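Local coordinates for protein succinyl-CoA ligase (ADP-forming) subunit alpha (Methanosaeta concilii, PDB 6HXI) that binds coenzyme A and joins a CoA-ligase region to a citrate-synthase-like helical region in one chain, at residues Gly487-Arg501 against Glu526-Val540. Numbering follows the deposited sequence.
With COA (coenzyme A), chain G.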
loop_
_atom_site.group_PDB
_atom_site.type_symbol
_atom_site.label_atom_id
_atom_site.label_comp_id
_atom_site.label_asym_id
_atom_site.label_seq_id
_atom_site.Cartn_x
_atom_site.Cartn_y
_atom_site.Cartn_z
ATOM N N GLY B 487 -1.924 24.775 10.748
ATOM C CA GLY B 487 -3.336 25.023 10.991
ATOM C C GLY B 487 -3.757 26.456 10.744
ATOM O O GLY B 487 -4.931 26.798 10.884
ATOM N N ILE B 488 -2.795 27.299 10.323
ATOM C CA ILE B 488 -3.012 28.712 10.017
ATOM C C ILE B 488 -2.753 28.944 8.547
ATOM O O ILE B 488 -1.696 28.545 8.061
ATOM C CB ILE B 488 -2.141 29.666 10.928
ATOM C CG1 ILE B 488 -2.658 29.723 12.382
ATOM C CG2 ILE B 488 -2.003 31.123 10.331
ATOM C CD1 ILE B 488 -4.054 30.529 12.651
ATOM N N GLY B 489 -3.693 29.625 7.875
ATOM C CA GLY B 489 -3.561 30.024 6.478
ATOM C C GLY B 489 -4.441 29.303 5.482
ATOM O O GLY B 489 -4.674 28.096 5.592
ATOM N N HIS B 490 -4.896 30.046 4.477
ATOM C CA HIS B 490 -5.744 29.568 3.389
ATOM C C HIS B 490 -5.419 30.364 2.112
ATOM O O HIS B 490 -5.084 31.550 2.194
ATOM C CB HIS B 490 -7.221 29.786 3.757
ATOM C CG HIS B 490 -8.174 28.942 2.969
ATOM N ND1 HIS B 490 -8.521 29.266 1.658
ATOM C CD2 HIS B 490 -8.832 27.819 3.334
ATOM C CE1 HIS B 490 -9.362 28.319 1.274
ATOM N NE2 HIS B 490 -9.593 27.439 2.256
ATOM N N LYS B 491 -5.549 29.727 0.945
ATOM C CA LYS B 491 -5.294 30.372 -0.355
ATOM C C LYS B 491 -6.373 31.413 -0.762
ATOM O O LYS B 491 -6.001 32.480 -1.268
ATOM C CB LYS B 491 -5.113 29.336 -1.462
ATOM C CG LYS B 491 -3.960 28.370 -1.247
ATOM C CD LYS B 491 -4.198 27.089 -2.047
ATOM C CE LYS B 491 -3.395 25.897 -1.581
ATOM N NZ LYS B 491 -3.905 25.372 -0.293
ATOM N N ILE B 492 -7.686 31.125 -0.536
ATOM C CA ILE B 492 -8.767 32.062 -0.938
ATOM C C ILE B 492 -9.581 32.634 0.225
ATOM O O ILE B 492 -9.911 33.826 0.218
ATOM C CB ILE B 492 -9.727 31.487 -2.030
ATOM C CG1 ILE B 492 -10.185 30.027 -1.737
ATOM C CG2 ILE B 492 -9.097 31.611 -3.427
ATOM C CD1 ILE B 492 -11.701 29.826 -1.808
ATOM N N LYS B 493 -9.915 31.784 1.209
ATOM C CA LYS B 493 -10.716 32.174 2.364
ATOM C C LYS B 493 -9.964 33.129 3.295
ATOM O O LYS B 493 -8.733 33.093 3.383
ATOM C CB LYS B 493 -11.278 30.939 3.093
ATOM C CG LYS B 493 -12.211 30.106 2.217
ATOM C CD LYS B 493 -13.408 30.900 1.717
ATOM C CE LYS B 493 -14.358 30.077 0.911
ATOM N NZ LYS B 493 -15.323 30.958 0.214
ATOM N N SER B 494 -10.725 34.013 3.954
ATOM C CA SER B 494 -10.203 35.076 4.800
ATOM C C SER B 494 -11.173 35.407 5.913
ATOM O O SER B 494 -12.153 34.681 6.086
ATOM C CB SER B 494 -9.959 36.317 3.945
ATOM O OG SER B 494 -11.187 36.857 3.492
ATOM N N VAL B 495 -10.937 36.516 6.651
ATOM C CA VAL B 495 -11.854 36.934 7.717
ATOM C C VAL B 495 -13.231 37.347 7.171
ATOM O O VAL B 495 -14.250 36.985 7.761
ATOM C CB VAL B 495 -11.289 38.000 8.686
ATOM C CG1 VAL B 495 -10.333 37.368 9.682
ATOM C CG2 VAL B 495 -10.616 39.143 7.940
ATOM N N LYS B 496 -13.253 38.081 6.047
ATOM C CA LYS B 496 -14.474 38.564 5.402
ATOM C C LYS B 496 -15.175 37.437 4.625
ATOM O O LYS B 496 -16.398 37.451 4.534
ATOM C CB LYS B 496 -14.167 39.786 4.503
ATOM C CG LYS B 496 -13.751 41.050 5.279
ATOM C CD LYS B 496 -13.219 42.180 4.361
ATOM C CE LYS B 496 -11.708 42.180 4.175
ATOM N NZ LYS B 496 -11.291 42.375 2.748
ATOM N N ASN B 497 -14.410 36.445 4.103
ATOM C CA ASN B 497 -14.919 35.282 3.357
ATOM C C ASN B 497 -14.454 33.949 4.044
ATOM O O ASN B 497 -13.434 33.382 3.659
ATOM C CB ASN B 497 -14.471 35.384 1.896
ATOM C CG ASN B 497 -14.957 34.291 0.980
ATOM O OD1 ASN B 497 -16.086 33.798 1.078
ATOM N ND2 ASN B 497 -14.117 33.915 0.035
ATOM N N PRO B 498 -15.158 33.460 5.090
ATOM C CA PRO B 498 -14.653 32.275 5.831
ATOM C C PRO B 498 -14.835 30.910 5.182
ATOM O O PRO B 498 -15.777 30.729 4.409
ATOM C CB PRO B 498 -15.416 32.331 7.168
ATOM C CG PRO B 498 -16.180 33.620 7.168
ATOM C CD PRO B 498 -16.354 34.028 5.740
ATOM N N ASP B 499 -13.961 29.930 5.534
ATOM C CA ASP B 499 -14.104 28.541 5.075
ATOM C C ASP B 499 -15.285 27.941 5.872
ATOM O O ASP B 499 -15.294 28.002 7.109
ATOM C CB ASP B 499 -12.825 27.716 5.302
ATOM C CG ASP B 499 -12.902 26.268 4.826
ATOM O OD1 ASP B 499 -14.015 25.710 4.796
ATOM O OD2 ASP B 499 -11.839 25.684 4.515
ATOM N N LYS B 500 -16.299 27.416 5.159
ATOM C CA LYS B 500 -17.479 26.845 5.811
ATOM C C LYS B 500 -17.149 25.625 6.696
ATOM O O LYS B 500 -17.719 25.518 7.780
ATOM C CB LYS B 500 -18.595 26.524 4.809
ATOM C CG LYS B 500 -19.978 26.946 5.323
ATOM C CD LYS B 500 -20.293 28.429 5.047
ATOM C CE LYS B 500 -21.765 28.629 4.774
ATOM N NZ LYS B 500 -22.026 29.806 3.897
ATOM N N ARG B 501 -16.198 24.765 6.254
ATOM C CA ARG B 501 -15.755 23.560 6.964
ATOM C C ARG B 501 -15.318 23.903 8.388
ATOM O O ARG B 501 -15.668 23.174 9.319
ATOM C CB ARG B 501 -14.607 22.860 6.225
ATOM C CG ARG B 501 -14.893 22.450 4.779
ATOM C CD ARG B 501 -13.858 21.464 4.226
ATOM N NE ARG B 501 -12.613 22.094 3.766
ATOM C CZ ARG B 501 -11.463 21.437 3.592
ATOM N NH1 ARG B 501 -11.388 20.131 3.844
ATOM N NH2 ARG B 501 -10.375 22.083 3.198
ATOM N N GLU B 526 -5.087 33.517 16.031
ATOM C CA GLU B 526 -5.707 33.874 14.752
ATOM C C GLU B 526 -5.931 35.393 14.590
ATOM O O GLU B 526 -5.760 35.915 13.486
ATOM C CB GLU B 526 -7.008 33.093 14.566
ATOM C CG GLU B 526 -7.606 33.156 13.167
ATOM C CD GLU B 526 -9.096 32.872 13.133
ATOM O OE1 GLU B 526 -9.798 33.233 14.107
ATOM O OE2 GLU B 526 -9.558 32.272 12.137
ATOM N N GLU B 527 -6.286 36.103 15.679
ATOM C CA GLU B 527 -6.485 37.555 15.643
ATOM C C GLU B 527 -5.187 38.231 15.289
ATOM O O GLU B 527 -5.188 39.158 14.481
ATOM C CB GLU B 527 -7.028 38.097 16.967
ATOM C CG GLU B 527 -8.509 37.841 17.141
ATOM C CD GLU B 527 -9.090 38.481 18.384
ATOM O OE1 GLU B 527 -9.136 37.813 19.442
ATOM O OE2 GLU B 527 -9.513 39.656 18.290
ATOM N N LEU B 528 -4.069 37.707 15.824
ATOM C CA LEU B 528 -2.721 38.195 15.522
ATOM C C LEU B 528 -2.272 37.900 14.075
ATOM O O LEU B 528 -1.696 38.779 13.439
ATOM C CB LEU B 528 -1.717 37.628 16.533
ATOM C CG LEU B 528 -1.920 38.126 17.960
ATOM C CD1 LEU B 528 -1.217 37.259 18.907
ATOM C CD2 LEU B 528 -1.419 39.568 18.118
ATOM N N THR B 529 -2.510 36.663 13.563
ATOM C CA THR B 529 -2.100 36.293 12.216
ATOM C C THR B 529 -2.948 37.033 11.178
ATOM O O THR B 529 -2.375 37.544 10.210
ATOM C CB THR B 529 -2.026 34.769 12.008
ATOM O OG1 THR B 529 -3.308 34.172 12.190
ATOM C CG2 THR B 529 -1.002 34.102 12.903
ATOM N N THR B 530 -4.282 37.164 11.401
ATOM C CA THR B 530 -5.159 37.886 10.460
ATOM C C THR B 530 -4.861 39.409 10.452
ATOM O O THR B 530 -5.154 40.072 9.461
ATOM C CB THR B 530 -6.652 37.554 10.658
ATOM O OG1 THR B 530 -7.067 37.894 11.974
ATOM C CG2 THR B 530 -6.973 36.087 10.368
ATOM N N ALA B 531 -4.219 39.941 11.519
ATOM C CA ALA B 531 -3.774 41.349 11.605
ATOM C C ALA B 531 -2.578 41.607 10.640
ATOM O O ALA B 531 -2.238 42.762 10.376
ATOM C CB ALA B 531 -3.378 41.687 13.031
ATOM N N LYS B 532 -1.951 40.526 10.113
ATOM C CA LYS B 532 -0.846 40.611 9.158
ATOM C C LYS B 532 -1.382 40.481 7.732
ATOM O O LYS B 532 -1.078 41.312 6.870
ATOM C CB LYS B 532 0.222 39.533 9.434
ATOM C CG LYS B 532 0.817 39.559 10.843
ATOM C CD LYS B 532 2.056 38.660 10.926
ATOM C CE LYS B 532 2.718 38.711 12.271
ATOM N NZ LYS B 532 4.019 37.987 12.264
ATOM N N LYS B 533 -2.143 39.412 7.477
ATOM C CA LYS B 533 -2.765 39.067 6.199
ATOM C C LYS B 533 -4.090 38.394 6.550
ATOM O O LYS B 533 -4.107 37.443 7.349
ATOM C CB LYS B 533 -1.898 38.051 5.457
ATOM C CG LYS B 533 -0.761 38.598 4.653
ATOM C CD LYS B 533 -0.056 37.399 3.997
ATOM C CE LYS B 533 -0.317 37.295 2.541
ATOM N NZ LYS B 533 0.664 36.377 1.933
ATOM N N GLY B 534 -5.163 38.871 5.929
ATOM C CA GLY B 534 -6.527 38.402 6.149
ATOM C C GLY B 534 -6.805 36.941 5.889
ATOM O O GLY B 534 -7.737 36.400 6.476
ATOM N N ASN B 535 -5.996 36.296 5.035
ATOM C CA ASN B 535 -6.083 34.875 4.682
ATOM C C ASN B 535 -5.341 33.997 5.692
ATOM O O ASN B 535 -5.198 32.786 5.454
ATOM C CB ASN B 535 -5.487 34.630 3.284
ATOM C CG ASN B 535 -3.983 34.749 3.222
ATOM O OD1 ASN B 535 -3.424 35.835 3.352
ATOM N ND2 ASN B 535 -3.286 33.636 3.070
ATOM N N LEU B 536 -4.820 34.591 6.796
ATOM C CA LEU B 536 -4.100 33.785 7.803
ATOM C C LEU B 536 -5.091 33.329 8.869
ATOM O O LEU B 536 -4.934 33.599 10.069
ATOM C CB LEU B 536 -2.875 34.528 8.388
ATOM C CG LEU B 536 -1.714 34.798 7.423
ATOM C CD1 LEU B 536 -0.560 35.442 8.139
ATOM C CD2 LEU B 536 -1.289 33.557 6.692
ATOM N N ILE B 537 -6.153 32.675 8.393
ATOM C CA ILE B 537 -7.252 32.218 9.236
ATOM C C ILE B 537 -6.908 30.855 9.759
ATOM O O ILE B 537 -5.995 30.202 9.256
ATOM C CB ILE B 537 -8.654 32.259 8.506
ATOM C CG1 ILE B 537 -8.657 31.452 7.177
ATOM C CG2 ILE B 537 -9.107 33.699 8.253
ATOM C CD1 ILE B 537 -9.999 30.718 6.835
ATOM N N LEU B 538 -7.647 30.419 10.761
ATOM C CA LEU B 538 -7.518 29.087 11.315
ATOM C C LEU B 538 -8.178 28.196 10.256
ATOM O O LEU B 538 -9.351 28.393 9.932
ATOM C CB LEU B 538 -8.274 29.051 12.645
ATOM C CG LEU B 538 -7.969 27.939 13.620
ATOM C CD1 LEU B 538 -6.454 27.867 13.982
ATOM C CD2 LEU B 538 -8.843 28.091 14.858
ATOM N N ASN B 539 -7.378 27.353 9.597
ATOM C CA ASN B 539 -7.864 26.474 8.547
ATOM C C ASN B 539 -8.517 25.179 9.148
ATOM O O ASN B 539 -8.550 25.021 10.374
ATOM C CB ASN B 539 -6.746 26.187 7.521
ATOM C CG ASN B 539 -5.591 25.348 8.017
ATOM O OD1 ASN B 539 -5.747 24.393 8.764
ATOM N ND2 ASN B 539 -4.398 25.644 7.548
ATOM N N VAL B 540 -9.047 24.289 8.280
ATOM C CA VAL B 540 -9.749 23.046 8.658
ATOM C C VAL B 540 -8.852 22.123 9.470
ATOM O O VAL B 540 -9.316 21.601 10.486
ATOM C CB VAL B 540 -10.426 22.303 7.451
ATOM C CG1 VAL B 540 -11.351 21.196 7.929
ATOM C CG2 VAL B 540 -11.240 23.279 6.625
HETATM N N1A COA G . 1.550 31.218 10.081
HETATM C C2A COA G . 2.015 32.328 10.664
HETATM N N3A COA G . 2.395 33.479 10.093
HETATM C C4A COA G . 2.320 33.402 8.755
HETATM C C5A COA G . 1.870 32.324 8.013
HETATM C C6A COA G . 1.434 31.194 8.732
HETATM N N6A COA G . 0.887 30.123 8.159
HETATM N N7A COA G . 2.026 32.564 6.656
HETATM C C8A COA G . 2.546 33.764 6.608
HETATM N N9A COA G . 2.758 34.331 7.839
HETATM C C1B COA G . 3.356 35.633 8.133
HETATM C C2B COA G . 4.746 35.864 7.555
HETATM O O2B COA G . 5.753 35.274 8.380
HETATM C C3B COA G . 4.803 37.396 7.575
HETATM O O3B COA G . 5.104 37.908 8.891
HETATM P P3B COA G . 5.806 39.316 9.153
HETATM O O7A COA G . 5.007 40.343 8.424
HETATM O O8A COA G . 5.810 39.495 10.629
HETATM O O9A COA G . 7.254 39.162 8.654
HETATM C C4B COA G . 3.349 37.824 7.341
HETATM O O4B COA G . 2.542 36.653 7.587
HETATM C C5B COA G . 3.052 38.383 5.973
HETATM O O5B COA G . 3.690 37.530 5.002
HETATM P P1A COA G . 4.474 38.147 3.708
HETATM O O1A COA G . 4.735 37.159 2.631
HETATM O O2A COA G . 5.707 38.940 4.110
HETATM O O3A COA G . 3.308 39.156 3.297
HETATM P P2A COA G . 2.862 40.101 2.096
HETATM O O4A COA G . 2.024 39.341 1.148
HETATM O O5A COA G . 2.068 41.212 2.744
HETATM O O6A COA G . 4.211 40.656 1.389
HETATM C CBP COA G . 4.934 42.873 0.672
HETATM C CCP COA G . 4.868 41.862 1.822
HETATM C CDP COA G . 5.670 44.123 1.177
HETATM C CEP COA G . 5.689 42.294 -0.541
HETATM C CAP COA G . 3.485 43.236 0.246
HETATM O OAP COA G . 2.671 43.508 1.373
HETATM C C9P COA G . 3.332 44.361 -0.769
HETATM O O9P COA G . 3.496 44.133 -1.970
HETATM N N8P COA G . 3.004 45.571 -0.286
HETATM C C7P COA G . 2.919 46.760 -1.122
HETATM C C6P COA G . 3.965 47.777 -0.753
HETATM C C5P COA G . 3.824 49.057 -1.542
HETATM O O5P COA G . 2.725 49.430 -1.948
HETATM N N4P COA G . 4.950 49.728 -1.785
HETATM C C3P COA G . 4.998 50.920 -2.621
HETATM C C2P COA G . 5.037 50.596 -4.101
HETATM S S1P COA G . 5.302 52.185 -4.936
HETATM O O HOH W 1 -1.625 24.599 7.994
#
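G489 N gives I537 O an almost straight bond of 2.7 Å (N-H...O 176°), and N539 N returns one to G487 O, so I488 and L538 form a single beta bridge. The side chain of N539 makes three bonds: ND2 reaches an in-plane lone pair of G489 O at 3.1 Å, OD1 caps G542 N, and the amide's other hydrogen goes to a water that also accepts from G487 N.

N535 grips H490 twice, its backbone O accepting from H490 N and its ND2, tucked over the backbone by a chi1 of 72°, donating to H490 O at 2.9 Å. Within 526-540, T529 OG1 donates to L536 O and E526 OE2 accepts from L538 N. Across the contact, I488 CD1 packs 3.8 Å from L538 CD1. I488 CG2 and L536 CD2 lie against the adenine of coenzyme A, while K532 NZ donates to O8A of its 3'-phosphate; S89, R91 and S92 of the second subunit help complete this pocket.

In this citrate-synthase-like C-terminal region, V540 CG2 sits over one face of the R501 guanidinium, where helices 500-512 and 540-555 begin; I411 of helix 399-412 packs on both, and helix 517-530, carrying E526 and T529, leads into 531-540.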